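Local coordinates for beta-lactamase-like protein (Koribacter versatilis, PDB 6B9V) that acts as a manganese-binding diphosphatase of the PhnP family, probably cleaving reactive photoproducts of FAD, and carries a separate zinc site, at residues C23-A26 and V27-S30; D235-H238 and E239-R243; K111-R114 and V115-V119; K204-P207 and T208-T211. One frame throughout, in Å; residues are numbered along the deposited sequence.

Interaction 1: C23-A26 and V27-S30; sequences CDCA and VCSS. With ZN (zinc ion), chain F.
Val27, directly after Ala26, is the first residue of a type I beta turn that runs to Ser30; its buried, branched side chain packs on Val18, Asp35 and Pro237, an apolar group in an enclosed place. Cys28 comes next and brings the third sulfur to the zinc ion: its SG lies 2.3 Å from the metal, as do SG of Cys23 and SG of Cys25. Different first torsions bring the sulfurs of Cys23 and Cys28 to one metal, SG of Cys23 lying anti to its backbone N (chi1 -176°) and SG of Cys28 anti to its carbonyl carbon (chi1 -72°). His234 ND1 completes a site of three cysteines and one histidine, whose Cys25 and Cys28 form a CxxC metal-binding motif. Thiolates suit zinc as soft, charged donors, and backbone amides probably temper that charge: Cys28 N gives an almost straight hydrogen bond to Cys25 SG at 3.4 Å, and Cys25 N approaches Cys23 SG at 3.5 Å in the same role. Ser29, which does not bind the zinc ion, closes the chain back on Cys25. Its OG donates to Cys25 O at 2.9 Å from above the carbonyl plane, and its N reaches that oxygen nearly along the C=O axis. Serine suits because its short hydroxyl, lying beside its own N, reaches the same acceptor as that N. Ser30, last in line, directs OG to Asp35 and the amide of Asp32.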
ATOM      1  N   CYS A  23     -16.175   3.927   7.380  1.00 22.74           N
ATOM      2  CA  CYS A  23     -16.635   4.209   8.735  1.00 20.41           C
ATOM      3  C   CYS A  23     -16.826   5.708   8.953  1.00 22.31           C
ATOM      4  O   CYS A  23     -15.957   6.511   8.609  1.00 26.18           O
ATOM      5  CB  CYS A  23     -15.643   3.663   9.774  1.00 21.79           C
ATOM      6  SG  CYS A  23     -16.192   3.861  11.500  1.00 20.97           S
ATOM      7  N   ASP A  24     -17.956   6.071   9.552  1.00 23.60           N
ATOM      8  CA  ASP A  24     -18.253   7.475   9.807  1.00 29.02           C
ATOM      9  C   ASP A  24     -18.261   7.829  11.292  1.00 25.42           C
ATOM     10  O   ASP A  24     -18.903   8.800  11.675  1.00 25.48           O
ATOM     11  CB  ASP A  24     -19.600   7.851   9.193  1.00 37.55           C
ATOM     12  CG  ASP A  24     -19.602   7.735   7.679  1.00 53.11           C
ATOM     13  OD1 ASP A  24     -18.583   8.094   7.048  1.00 55.60           O
ATOM     14  OD2 ASP A  24     -20.622   7.281   7.121  1.00 60.68           O
ATOM     15  N   CYS A  25     -17.544   7.066  12.116  1.00 22.35           N
ATOM     16  CA  CYS A  25     -17.554   7.306  13.568  1.00 19.58           C
ATOM     17  C   CYS A  25     -16.789   8.594  13.901  1.00 20.09           C
ATOM     18  O   CYS A  25     -16.125   9.175  13.030  1.00 21.41           O
ATOM     19  CB  CYS A  25     -16.938   6.112  14.325  1.00 21.96           C
ATOM     20  SG  CYS A  25     -15.110   6.072  14.354  1.00 19.53           S
ATOM     21  N   ALA A  26     -16.867   9.028  15.157  1.00 22.45           N
ATOM     22  CA  ALA A  26     -16.243  10.285  15.569  1.00 21.96           C
ATOM     23  C   ALA A  26     -14.757  10.339  15.236  1.00 21.68           C
ATOM     24  O   ALA A  26     -14.287  11.328  14.673  1.00 22.81           O
ATOM     25  CB  ALA A  26     -16.447  10.522  17.067  1.00 22.37           C
ATOM     26  N   VAL A  27     -14.019   9.279  15.558  1.00 16.23           N
ATOM     27  CA  VAL A  27     -12.567   9.292  15.336  1.00 15.28           C
ATOM     28  C   VAL A  27     -12.236   9.244  13.834  1.00 21.20           C
ATOM     29  O   VAL A  27     -11.345   9.969  13.355  1.00 17.47           O
ATOM     30  CB  VAL A  27     -11.881   8.130  16.101  1.00 16.46           C
ATOM     31  CG1 VAL A  27     -10.380   8.032  15.772  1.00 15.88           C
ATOM     32  CG2 VAL A  27     -12.075   8.324  17.613  1.00 16.04           C
ATOM     33  N   CYS A  28     -12.967   8.431  13.072  1.00 17.59           N
ATOM     34  CA  CYS A  28     -12.704   8.367  11.626  1.00 15.63           C
ATOM     35  C   CYS A  28     -13.087   9.674  10.927  1.00 18.45           C
ATOM     36  O   CYS A  28     -12.604   9.955   9.828  1.00 20.72           O
ATOM     37  CB  CYS A  28     -13.440   7.176  10.990  1.00 18.55           C
ATOM     38  SG  CYS A  28     -12.679   5.564  11.457  1.00 19.12           S
ATOM     39  N   SER A  29     -13.939  10.467  11.569  1.00 17.36           N
ATOM     40  CA  SER A  29     -14.401  11.738  11.017  1.00 22.37           C
ATOM     41  C   SER A  29     -13.566  12.887  11.553  1.00 19.49           C
ATOM     42  O   SER A  29     -13.796  14.030  11.198  1.00 18.86           O
ATOM     43  CB  SER A  29     -15.882  11.986  11.364  1.00 20.17           C
ATOM     44  OG  SER A  29     -16.699  10.951  10.849  1.00 30.93           O
ATOM     45  N   SER A  30     -12.620  12.577  12.431  1.00 21.01           N
ATOM     46  CA  SER A  30     -11.849  13.603  13.115  1.00 16.44           C
ATOM     47  C   SER A  30     -11.024  14.441  12.136  1.00 24.58           C
ATOM     48  O   SER A  30     -10.520  13.931  11.133  1.00 20.46           O
ATOM     49  CB  SER A  30     -10.912  12.964  14.139  1.00 22.45           C
ATOM     50  OG  SER A  30     -10.027  13.932  14.679  1.00 19.80           O
TER
HETATM   51 ZN    ZN F 304     -14.352   4.593  12.710  1.00 20.13          ZN

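Interaction 2: D235-H238 and E239-R243; sequences DLPH and EETNR
His238 and Thr241, with Pro237 just ahead of them, carry the first turn of helix 238-244, where Pro237 holds the N-cap position. Proline is tolerated there, since the helix asks no amide hydrogen of its N-cap residue. What it offers is its carbonyl: Pro237 O accepts from Thr241 N at 3.1 Å, the donor standing above the carbonyl plane, and from Thr241 OG1 at 2.7 Å, this one only slightly tilted from it. Threonine suits the position because its hydroxyl, anti to the carbonyl carbon and beside the backbone N (chi1 -60°), folds back along the helix to the same oxygen. The side chains of Pro237 and Thr241 cross at about a right angle, with Pro237 CD 3.6 Å from Thr241 OG1, while Pro237 CB packs on CB of Glu240.

His238 takes part through its carbonyl and its ring. The carbonyl receives Asn242 N at 3.0 Å, a regular helical bond. With CG anti to the backbone N (chi1 -176°), the imidazole is put beside Asn242; its ND1 bonds to Arg37, and its ring meets His34 edge-to-face. Asn242 ND2 comes over one face of the ring, its amide steeply inclined (70°) to it, and Asn242 OD1 is held by the backbone of Leu251 in strand 249-251. Asparagine thus links the helix to the sheet edge and places ND2 against the histidine ring. Asn242 ND2 stands 3.2 Å from His238 NE2, without the angle of a hydrogen bond.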
ATOM      1  N   ASP A 235     -10.968   3.157  17.908  1.00 13.76           N
ATOM      2  CA  ASP A 235     -11.572   3.134  19.234  1.00 18.93           C
ATOM      3  C   ASP A 235     -10.983   4.197  20.161  1.00 23.14           C
ATOM      4  O   ASP A 235     -11.594   4.532  21.171  1.00 19.62           O
ATOM      5  CB  ASP A 235     -11.395   1.751  19.876  1.00 19.60           C
ATOM      6  CG  ASP A 235     -12.394   1.488  20.986  1.00 30.25           C
ATOM      7  OD1 ASP A 235     -13.605   1.645  20.729  1.00 31.92           O
ATOM      8  OD2 ASP A 235     -11.971   1.130  22.115  1.00 27.05           O
ATOM      9  N   LEU A 236      -9.790   4.702  19.834  1.00 18.66           N
ATOM     10  CA  LEU A 236      -9.067   5.609  20.728  1.00 18.36           C
ATOM     11  C   LEU A 236      -8.830   6.995  20.114  1.00 16.18           C
ATOM     12  O   LEU A 236      -7.948   7.154  19.264  1.00 18.82           O
ATOM     13  CB  LEU A 236      -7.717   4.988  21.120  1.00 17.62           C
ATOM     14  CG  LEU A 236      -7.731   3.594  21.762  1.00 16.04           C
ATOM     15  CD1 LEU A 236      -6.319   3.039  21.957  1.00 15.16           C
ATOM     16  CD2 LEU A 236      -8.441   3.654  23.083  1.00 15.49           C
ATOM     17  N   PRO A 237      -9.596   8.006  20.561  1.00 17.52           N
ATOM     18  CA  PRO A 237      -9.409   9.398  20.113  1.00 21.29           C
ATOM     19  C   PRO A 237      -8.063   9.920  20.594  1.00 23.38           C
ATOM     20  O   PRO A 237      -7.732   9.696  21.757  1.00 18.48           O
ATOM     21  CB  PRO A 237     -10.566  10.156  20.787  1.00 21.86           C
ATOM     22  CG  PRO A 237     -11.518   9.097  21.270  1.00 28.79           C
ATOM     23  CD  PRO A 237     -10.681   7.890  21.551  1.00 22.60           C
ATOM     24  N   HIS A 238      -7.298  10.606  19.752  1.00 17.72           N
ATOM     25  CA  HIS A 238      -5.913  10.893  20.130  1.00 19.77           C
ATOM     26  C   HIS A 238      -5.810  11.831  21.339  1.00 17.49           C
ATOM     27  O   HIS A 238      -5.273  11.457  22.392  1.00 16.30           O
ATOM     28  CB  HIS A 238      -5.131  11.478  18.947  1.00 18.80           C
ATOM     29  CG  HIS A 238      -3.679  11.695  19.249  1.00 16.56           C
ATOM     30  ND1 HIS A 238      -2.750  10.679  19.197  1.00 15.27           N
ATOM     31  CD2 HIS A 238      -3.006  12.806  19.638  1.00 16.57           C
ATOM     32  CE1 HIS A 238      -1.566  11.151  19.548  1.00 16.82           C
ATOM     33  NE2 HIS A 238      -1.689  12.445  19.800  1.00 17.24           N
ATOM     34  N   GLU A 239      -6.341  13.038  21.203  1.00 18.34           N
ATOM     35  CA  GLU A 239      -6.130  14.066  22.200  1.00 18.87           C
ATOM     36  C   GLU A 239      -6.898  13.733  23.476  1.00 24.76           C
ATOM     37  O   GLU A 239      -6.388  13.915  24.583  1.00 20.52           O
ATOM     38  CB  GLU A 239      -6.538  15.437  21.654  1.00 26.52           C
ATOM     39  CG  GLU A 239      -5.992  16.631  22.436  1.00 30.98           C
ATOM     40  CD  GLU A 239      -4.470  16.724  22.407  1.00 31.60           C
ATOM     41  OE1 GLU A 239      -3.838  16.178  21.475  1.00 28.95           O
ATOM     42  OE2 GLU A 239      -3.902  17.340  23.332  1.00 39.25           O
ATOM     43  N   GLU A 240      -8.114  13.225  23.325  1.00 18.67           N
ATOM     44  CA  GLU A 240      -8.938  12.951  24.490  1.00 20.84           C
ATOM     45  C   GLU A 240      -8.308  11.844  25.335  1.00 20.88           C
ATOM     46  O   GLU A 240      -8.362  11.903  26.561  1.00 20.72           O
ATOM     47  CB  GLU A 240     -10.366  12.567  24.081  1.00 24.87           C
ATOM     48  CG  GLU A 240     -11.353  12.729  25.213  1.00 28.97           C
ATOM     49  CD  GLU A 240     -12.797  12.562  24.777  1.00 35.14           C
ATOM     50  OE1 GLU A 240     -13.070  12.542  23.550  1.00 37.68           O
ATOM     51  OE2 GLU A 240     -13.660  12.463  25.676  1.00 33.50           O
ATOM     52  N   THR A 241      -7.708  10.855  24.671  1.00 18.92           N
ATOM     53  CA  THR A 241      -7.034   9.760  25.365  1.00 23.33           C
ATOM     54  C   THR A 241      -5.767  10.263  26.024  1.00 19.44           C
ATOM     55  O   THR A 241      -5.490   9.920  27.165  1.00 27.48           O
ATOM     56  CB  THR A 241      -6.676   8.589  24.420  1.00 16.87           C
ATOM     57  OG1 THR A 241      -7.863   8.054  23.833  1.00 20.42           O
ATOM     58  CG2 THR A 241      -5.959   7.469  25.172  1.00 18.40           C
ATOM     59  N   ASN A 242      -4.990  11.075  25.309  1.00 18.16           N
ATOM     60  CA  ASN A 242      -3.725  11.546  25.874  1.00 25.41           C
ATOM     61  C   ASN A 242      -3.921  12.481  27.060  1.00 30.67           C
ATOM     62  O   ASN A 242      -3.093  12.520  27.973  1.00 28.21           O
ATOM     63  CB  ASN A 242      -2.873  12.232  24.808  1.00 21.75           C
ATOM     64  CG  ASN A 242      -2.050  11.244  24.013  1.00 18.93           C
ATOM     65  OD1 ASN A 242      -1.977  10.063  24.359  1.00 18.18           O
ATOM     66  ND2 ASN A 242      -1.440  11.709  22.940  1.00 19.84           N
ATOM     67  N   ARG A 243      -5.021  13.222  27.052  1.00 28.09           N
ATOM     68  CA  ARG A 243      -5.328  14.109  28.171  1.00 36.23           C
ATOM     69  C   ARG A 243      -5.565  13.308  29.454  1.00 36.76           C
ATOM     70  O   ARG A 243      -5.360  13.814  30.562  1.00 42.91           O
ATOM     71  CB  ARG A 243      -6.549  14.981  27.835  1.00 42.28           C
ATOM     72  CG  ARG A 243      -6.705  16.238  28.686  1.00 55.86           C
ATOM     73  CD  ARG A 243      -7.474  17.330  27.932  1.00 61.70           C
ATOM     74  NE  ARG A 243      -8.792  16.886  27.484  1.00 61.75           N
ATOM     75  CZ  ARG A 243      -9.154  16.771  26.209  1.00 61.92           C
ATOM     76  NH1 ARG A 243      -8.297  17.078  25.242  1.00 61.05           N
ATOM     77  NH2 ARG A 243     -10.377  16.354  25.899  1.00 58.42           N
TER

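Interaction 3: K111-R114 and V115-V119; sequences KTER and VLKHV
Glu113 O takes the amide of Lys117 at 2.9 Å, and the side chains of these two residues repeat the pairing farther out. They run side by side and point the same way, Lys117 CE passing 3.9 Å from Glu113 CG, and end in a salt bridge, Lys117 NZ to Glu113 OE2 at 3.1 Å. The nitrogen comes from above the carboxylate plane, 39° out of it. Glu113 CG is anti to its backbone N (chi1 173°) and the chain stays extended, which carries the carboxylate out far enough to meet a lysine one turn later. Its other oxygen, OE1, is bridged to Arg140 of strand 136-140, so the acid stands between two bases, which would probably favour its charged form.

All this belongs to helix 110-119, packed against the seven-stranded sheet that includes strands 104-108 and 136-140 of the metallo-beta-lactamase fold. On its inner side Thr112 and Leu116, again one turn apart and side by side, bring Thr112 CG2 to 4.2 Å from Leu116 CD1. Branched and apolar groups serve there, where the helix is buried: Thr112 and Leu116 touch Tyr76, and Leu116 and Val115 reach Ile84 of helix 81-84. The backbone joins the same pair, Leu116 N bonding to Thr112 O at 2.9 Å. Val115 sits with CG2 3.3 Å from Lys111 O, the oxygen that also accepts its amide. At His118, whose amide bonds to Arg114 O, the helix joins the dimer: the imidazole meets His118 and Tyr122 of the second subunit.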
ATOM      1  N   LYS A 111       9.423 -18.077  10.821  1.00 24.87           N
ATOM      2  CA  LYS A 111       8.029 -18.039  10.365  1.00 31.29           C
ATOM      3  C   LYS A 111       7.787 -16.830   9.444  1.00 25.54           C
ATOM      4  O   LYS A 111       7.073 -16.911   8.416  1.00 26.69           O
ATOM      5  CB  LYS A 111       7.062 -18.014  11.551  1.00 39.00           C
ATOM      6  CG  LYS A 111       5.642 -18.460  11.168  1.00 49.21           C
ATOM      7  CD  LYS A 111       4.633 -18.220  12.287  1.00 55.95           C
ATOM      8  CE  LYS A 111       3.245 -18.730  11.912  1.00 57.30           C
ATOM      9  NZ  LYS A 111       2.702 -18.078  10.688  1.00 59.13           N
ATOM     10  N   THR A 112       8.420 -15.713   9.789  1.00 17.80           N
ATOM     11  CA  THR A 112       8.263 -14.498   8.999  1.00 16.77           C
ATOM     12  C   THR A 112       8.963 -14.651   7.634  1.00 20.40           C
ATOM     13  O   THR A 112       8.420 -14.257   6.592  1.00 20.71           O
ATOM     14  CB  THR A 112       8.797 -13.289   9.769  1.00 20.15           C
ATOM     15  OG1 THR A 112       8.073 -13.167  11.010  1.00 21.43           O
ATOM     16  CG2 THR A 112       8.640 -12.016   8.957  1.00 21.25           C
ATOM     17  N   GLU A 113      10.160 -15.231   7.651  1.00 17.94           N
ATOM     18  CA  GLU A 113      10.874 -15.554   6.426  1.00 21.03           C
ATOM     19  C   GLU A 113      10.009 -16.425   5.514  1.00 22.38           C
ATOM     20  O   GLU A 113       9.909 -16.153   4.324  1.00 21.52           O
ATOM     21  CB  GLU A 113      12.190 -16.268   6.749  1.00 25.76           C
ATOM     22  CG  GLU A 113      12.911 -16.786   5.524  1.00 26.80           C
ATOM     23  CD  GLU A 113      14.086 -17.674   5.882  1.00 41.03           C
ATOM     24  OE1 GLU A 113      14.667 -17.480   6.970  1.00 45.38           O
ATOM     25  OE2 GLU A 113      14.412 -18.575   5.086  1.00 49.32           O
ATOM     26  N   ARG A 114       9.390 -17.465   6.088  1.00 21.48           N
ATOM     27  CA  ARG A 114       8.526 -18.389   5.336  1.00 21.93           C
ATOM     28  C   ARG A 114       7.397 -17.634   4.607  1.00 20.79           C
ATOM     29  O   ARG A 114       7.133 -17.853   3.392  1.00 22.46           O
ATOM     30  CB  ARG A 114       7.932 -19.445   6.284  1.00 26.64           C
ATOM     31  CG  ARG A 114       7.501 -20.757   5.640  1.00 29.16           C
ATOM     32  CD  ARG A 114       6.598 -21.580   6.586  1.00 27.00           C
ATOM     33  NE  ARG A 114       7.110 -21.632   7.959  1.00 25.76           N
ATOM     34  CZ  ARG A 114       6.423 -22.074   9.008  1.00 30.05           C
ATOM     35  NH1 ARG A 114       5.182 -22.517   8.861  1.00 27.49           N
ATOM     36  NH2 ARG A 114       6.981 -22.078  10.215  1.00 27.03           N
ATOM     37  N   VAL A 115       6.736 -16.745   5.347  1.00 21.17           N
ATOM     38  CA  VAL A 115       5.664 -15.952   4.743  1.00 22.64           C
ATOM     39  C   VAL A 115       6.184 -14.995   3.657  1.00 21.86           C
ATOM     40  O   VAL A 115       5.590 -14.890   2.576  1.00 18.97           O
ATOM     41  CB  VAL A 115       4.893 -15.143   5.819  1.00 25.26           C
ATOM     42  CG1 VAL A 115       3.861 -14.230   5.168  1.00 24.20           C
ATOM     43  CG2 VAL A 115       4.239 -16.090   6.831  1.00 27.01           C
ATOM     44  N   LEU A 116       7.278 -14.293   3.935  1.00 17.82           N
ATOM     45  CA  LEU A 116       7.860 -13.375   2.946  1.00 22.60           C
ATOM     46  C   LEU A 116       8.260 -14.069   1.637  1.00 25.13           C
ATOM     47  O   LEU A 116       7.960 -13.570   0.540  1.00 20.72           O
ATOM     48  CB  LEU A 116       9.090 -12.656   3.516  1.00 19.51           C
ATOM     49  CG  LEU A 116       8.854 -11.571   4.574  1.00 24.09           C
ATOM     50  CD1 LEU A 116      10.186 -11.122   5.162  1.00 22.89           C
ATOM     51  CD2 LEU A 116       8.105 -10.371   3.989  1.00 23.52           C
ATOM     52  N   LYS A 117       8.943 -15.205   1.743  1.00 21.51           N
ATOM     53  CA  LYS A 117       9.382 -15.912   0.545  1.00 28.01           C
ATOM     54  C   LYS A 117       8.189 -16.460  -0.224  1.00 29.60           C
ATOM     55  O   LYS A 117       8.225 -16.543  -1.459  1.00 26.75           O
ATOM     56  CB  LYS A 117      10.350 -17.043   0.897  1.00 23.89           C
ATOM     57  CG  LYS A 117      11.693 -16.535   1.395  1.00 34.69           C
ATOM     58  CD  LYS A 117      12.666 -17.682   1.603  1.00 46.94           C
ATOM     59  CE  LYS A 117      14.081 -17.164   1.805  1.00 52.85           C
ATOM     60  NZ  LYS A 117      15.040 -18.272   2.065  1.00 54.26           N
ATOM     61  N   HIS A 118       7.135 -16.836   0.497  1.00 23.05           N
ATOM     62  CA  HIS A 118       5.945 -17.337  -0.187  1.00 24.79           C
ATOM     63  C   HIS A 118       5.200 -16.214  -0.921  1.00 29.83           C
ATOM     64  O   HIS A 118       4.969 -16.287  -2.135  1.00 28.68           O
ATOM     65  CB  HIS A 118       5.017 -18.032   0.815  1.00 28.50           C
ATOM     66  CG  HIS A 118       3.706 -18.450   0.232  1.00 30.31           C
ATOM     67  ND1 HIS A 118       3.543 -19.626  -0.466  1.00 29.86           N
ATOM     68  CD2 HIS A 118       2.495 -17.843   0.239  1.00 31.97           C
ATOM     69  CE1 HIS A 118       2.285 -19.731  -0.859  1.00 37.34           C
ATOM     70  NE2 HIS A 118       1.628 -18.662  -0.443  1.00 35.23           N
ATOM     71  N   VAL A 119       4.843 -15.168  -0.182  1.00 25.56           N
ATOM     72  CA  VAL A 119       4.082 -14.051  -0.720  1.00 23.16           C
ATOM     73  C   VAL A 119       4.855 -13.319  -1.810  1.00 25.89           C
ATOM     74  O   VAL A 119       4.287 -12.944  -2.834  1.00 26.49           O
ATOM     75  CB  VAL A 119       3.697 -13.044   0.382  1.00 24.39           C
ATOM     76  CG1 VAL A 119       3.104 -11.773  -0.221  1.00 27.10           C
ATOM     77  CG2 VAL A 119       2.713 -13.671   1.366  1.00 24.19           C
TER

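Interaction 4: K204-P207 and T208-T211; sequences KPHP and THST. With PO4 (phosphate ion), chain E.
Two histidine rings meet offset and edge-to-face across this bend of the chain, the edge of His209 directed at the face of His206, with centroids 5.2 Å apart and planes at 62°. His206 uses ND1 as an acceptor: Thr208 N bonds to it at 3.0 Å and 170°, tilted from the ring plane, and this nearly straight bond helps fix the ring's rotation. Pro207 CD lies above one face of the His206 ring, toward its rim, and the proline ring restricts phi at the bend. A water closes the mouth of the loop, accepting from His206 N at 2.9 Å and donating to His209 O at 2.6 Å. His209 NE2 also gives hydrogen bonds to phosphate O2 at 2.9 Å and O3 at 3.1 Å; the phosphate is probably from the crystallisation liquor. Asp199 holds ND1 of His209 and orients the ring, which lies beside the manganese ligands Asp178, His160 and His231. Thr211 CG2 packs on Lys204 O, while its OG1 caps Asn214 N. Thr211 is the N-cap of helix 212-222, and the loop thus joins strand 195-199 to that helix.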
ATOM      1  N   LYS A 204     -11.400  -2.491  24.741  1.00 18.85           N
ATOM      2  CA  LYS A 204     -11.953  -3.819  25.067  1.00 23.67           C
ATOM      3  C   LYS A 204     -10.940  -4.929  24.761  1.00 19.80           C
ATOM      4  O   LYS A 204     -10.216  -4.842  23.764  1.00 18.68           O
ATOM      5  CB  LYS A 204     -13.250  -4.051  24.275  1.00 32.19           C
ATOM      6  CG  LYS A 204     -13.991  -5.350  24.568  1.00 46.17           C
ATOM      7  CD  LYS A 204     -15.035  -5.643  23.486  1.00 53.37           C
ATOM      8  CE  LYS A 204     -15.913  -6.839  23.844  1.00 58.49           C
ATOM      9  NZ  LYS A 204     -17.019  -7.053  22.854  1.00 55.69           N
ATOM     10  N   PRO A 205     -10.880  -5.969  25.613  1.00 20.56           N
ATOM     11  CA  PRO A 205      -9.932  -7.068  25.384  1.00 24.51           C
ATOM     12  C   PRO A 205     -10.031  -7.647  23.977  1.00 24.98           C
ATOM     13  O   PRO A 205     -11.132  -7.810  23.471  1.00 21.54           O
ATOM     14  CB  PRO A 205     -10.336  -8.104  26.448  1.00 26.33           C
ATOM     15  CG  PRO A 205     -10.855  -7.282  27.573  1.00 22.62           C
ATOM     16  CD  PRO A 205     -11.565  -6.098  26.915  1.00 20.12           C
ATOM     17  N   HIS A 206      -8.881  -7.895  23.351  1.00 23.28           N
ATOM     18  CA  HIS A 206      -8.799  -8.446  21.998  1.00 20.51           C
ATOM     19  C   HIS A 206      -7.937  -9.708  22.069  1.00 19.24           C
ATOM     20  O   HIS A 206      -6.973  -9.751  22.830  1.00 19.67           O
ATOM     21  CB  HIS A 206      -8.200  -7.411  21.013  1.00 15.34           C
ATOM     22  CG  HIS A 206      -8.180  -7.874  19.588  1.00 20.62           C
ATOM     23  ND1 HIS A 206      -7.162  -8.652  19.068  1.00 18.11           N
ATOM     24  CD2 HIS A 206      -9.053  -7.675  18.570  1.00 21.49           C
ATOM     25  CE1 HIS A 206      -7.414  -8.914  17.797  1.00 24.55           C
ATOM     26  NE2 HIS A 206      -8.558  -8.337  17.469  1.00 18.05           N
ATOM     27  N   PRO A 207      -8.287 -10.751  21.302  1.00 21.05           N
ATOM     28  CA  PRO A 207      -7.515 -11.998  21.397  1.00 17.55           C
ATOM     29  C   PRO A 207      -6.002 -11.875  21.107  1.00 16.90           C
ATOM     30  O   PRO A 207      -5.242 -12.673  21.647  1.00 23.74           O
ATOM     31  CB  PRO A 207      -8.185 -12.897  20.349  1.00 23.92           C
ATOM     32  CG  PRO A 207      -9.603 -12.391  20.287  1.00 27.72           C
ATOM     33  CD  PRO A 207      -9.466 -10.895  20.417  1.00 20.33           C
ATOM     34  N   THR A 208      -5.564 -10.930  20.279  1.00 17.77           N
ATOM     35  CA  THR A 208      -4.152 -10.928  19.887  1.00 17.57           C
ATOM     36  C   THR A 208      -3.440  -9.610  20.145  1.00 16.14           C
ATOM     37  O   THR A 208      -2.252  -9.483  19.833  1.00 18.77           O
ATOM     38  CB  THR A 208      -3.970 -11.300  18.385  1.00 22.51           C
ATOM     39  OG1 THR A 208      -4.639 -10.342  17.568  1.00 18.06           O
ATOM     40  CG2 THR A 208      -4.537 -12.694  18.096  1.00 17.60           C
ATOM     41  N   HIS A 209      -4.150  -8.636  20.723  1.00 15.44           N
ATOM     42  CA  HIS A 209      -3.554  -7.326  20.988  1.00 16.66           C
ATOM     43  C   HIS A 209      -3.745  -6.962  22.463  1.00 19.08           C
ATOM     44  O   HIS A 209      -4.334  -7.727  23.218  1.00 18.39           O
ATOM     45  CB  HIS A 209      -4.153  -6.252  20.055  1.00 13.96           C
ATOM     46  CG  HIS A 209      -3.706  -6.378  18.630  1.00 15.72           C
ATOM     47  ND1 HIS A 209      -2.559  -5.773  18.150  1.00 17.01           N
ATOM     48  CD2 HIS A 209      -4.237  -7.050  17.571  1.00 14.66           C
ATOM     49  CE1 HIS A 209      -2.403  -6.063  16.871  1.00 19.36           C
ATOM     50  NE2 HIS A 209      -3.408  -6.831  16.493  1.00 14.85           N
ATOM     51  N   SER A 210      -3.205  -5.822  22.878  1.00 15.51           N
ATOM     52  CA  SER A 210      -3.309  -5.382  24.268  1.00 19.89           C
ATOM     53  C   SER A 210      -4.256  -4.187  24.354  1.00 19.15           C
ATOM     54  O   SER A 210      -4.292  -3.374  23.429  1.00 20.96           O
ATOM     55  CB  SER A 210      -1.927  -5.008  24.823  1.00 17.48           C
ATOM     56  OG  SER A 210      -2.014  -4.654  26.187  1.00 16.56           O
ATOM     57  N   THR A 211      -5.008  -4.081  25.453  1.00 20.28           N
ATOM     58  CA  THR A 211      -5.880  -2.934  25.681  1.00 22.91           C
ATOM     59  C   THR A 211      -5.112  -1.759  26.250  1.00 19.69           C
ATOM     60  O   THR A 211      -3.998  -1.911  26.763  1.00 18.86           O
ATOM     61  CB  THR A 211      -7.030  -3.253  26.665  1.00 23.50           C
ATOM     62  OG1 THR A 211      -6.489  -3.527  27.967  1.00 16.00           O
ATOM     63  CG2 THR A 211      -7.832  -4.446  26.174  1.00 24.65           C
TER
HETATM   64  P   PO4 E 303      -2.541  -7.700  13.125  1.00 44.87           P
HETATM   65  O1  PO4 E 303      -1.112  -7.507  12.605  1.00 21.92           O
HETATM   66  O2  PO4 E 303      -3.090  -6.406  13.663  1.00 48.72           O
HETATM   67  O3  PO4 E 303      -2.554  -8.719  14.242  1.00 33.67           O
HETATM   68  O4  PO4 E 303      -3.439  -8.155  11.989  1.00 47.42           O
HETATM   69  O   HOH W   1      -6.394  -7.288  24.668  1.00 23.93           O

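In the fold
Along the chain the order is interaction 1, 3, 4, then 2. Interactions 1 and 2 lie about 13 Å apart between centres and touch, Val27 CG2 meeting Pro237 CG at 3.8 Å, so the zinc loop and the helix after His234 form one corner of the molecule. Interaction 4 lies about 17 Å from interaction 2 between centres, in the loop following strand 195-199 of the second sheet. Interaction 3 stands apart, about 35 Å from interactions 1 and 2 and about 25 Å from interaction 4, between centres, on helix 110-119, which packs on strand 136-140 of the first sheet and reaches the second subunit. Interactions 2 and 3 lie on opposite sides of the chain's centre, while interaction 4 borders the manganese site.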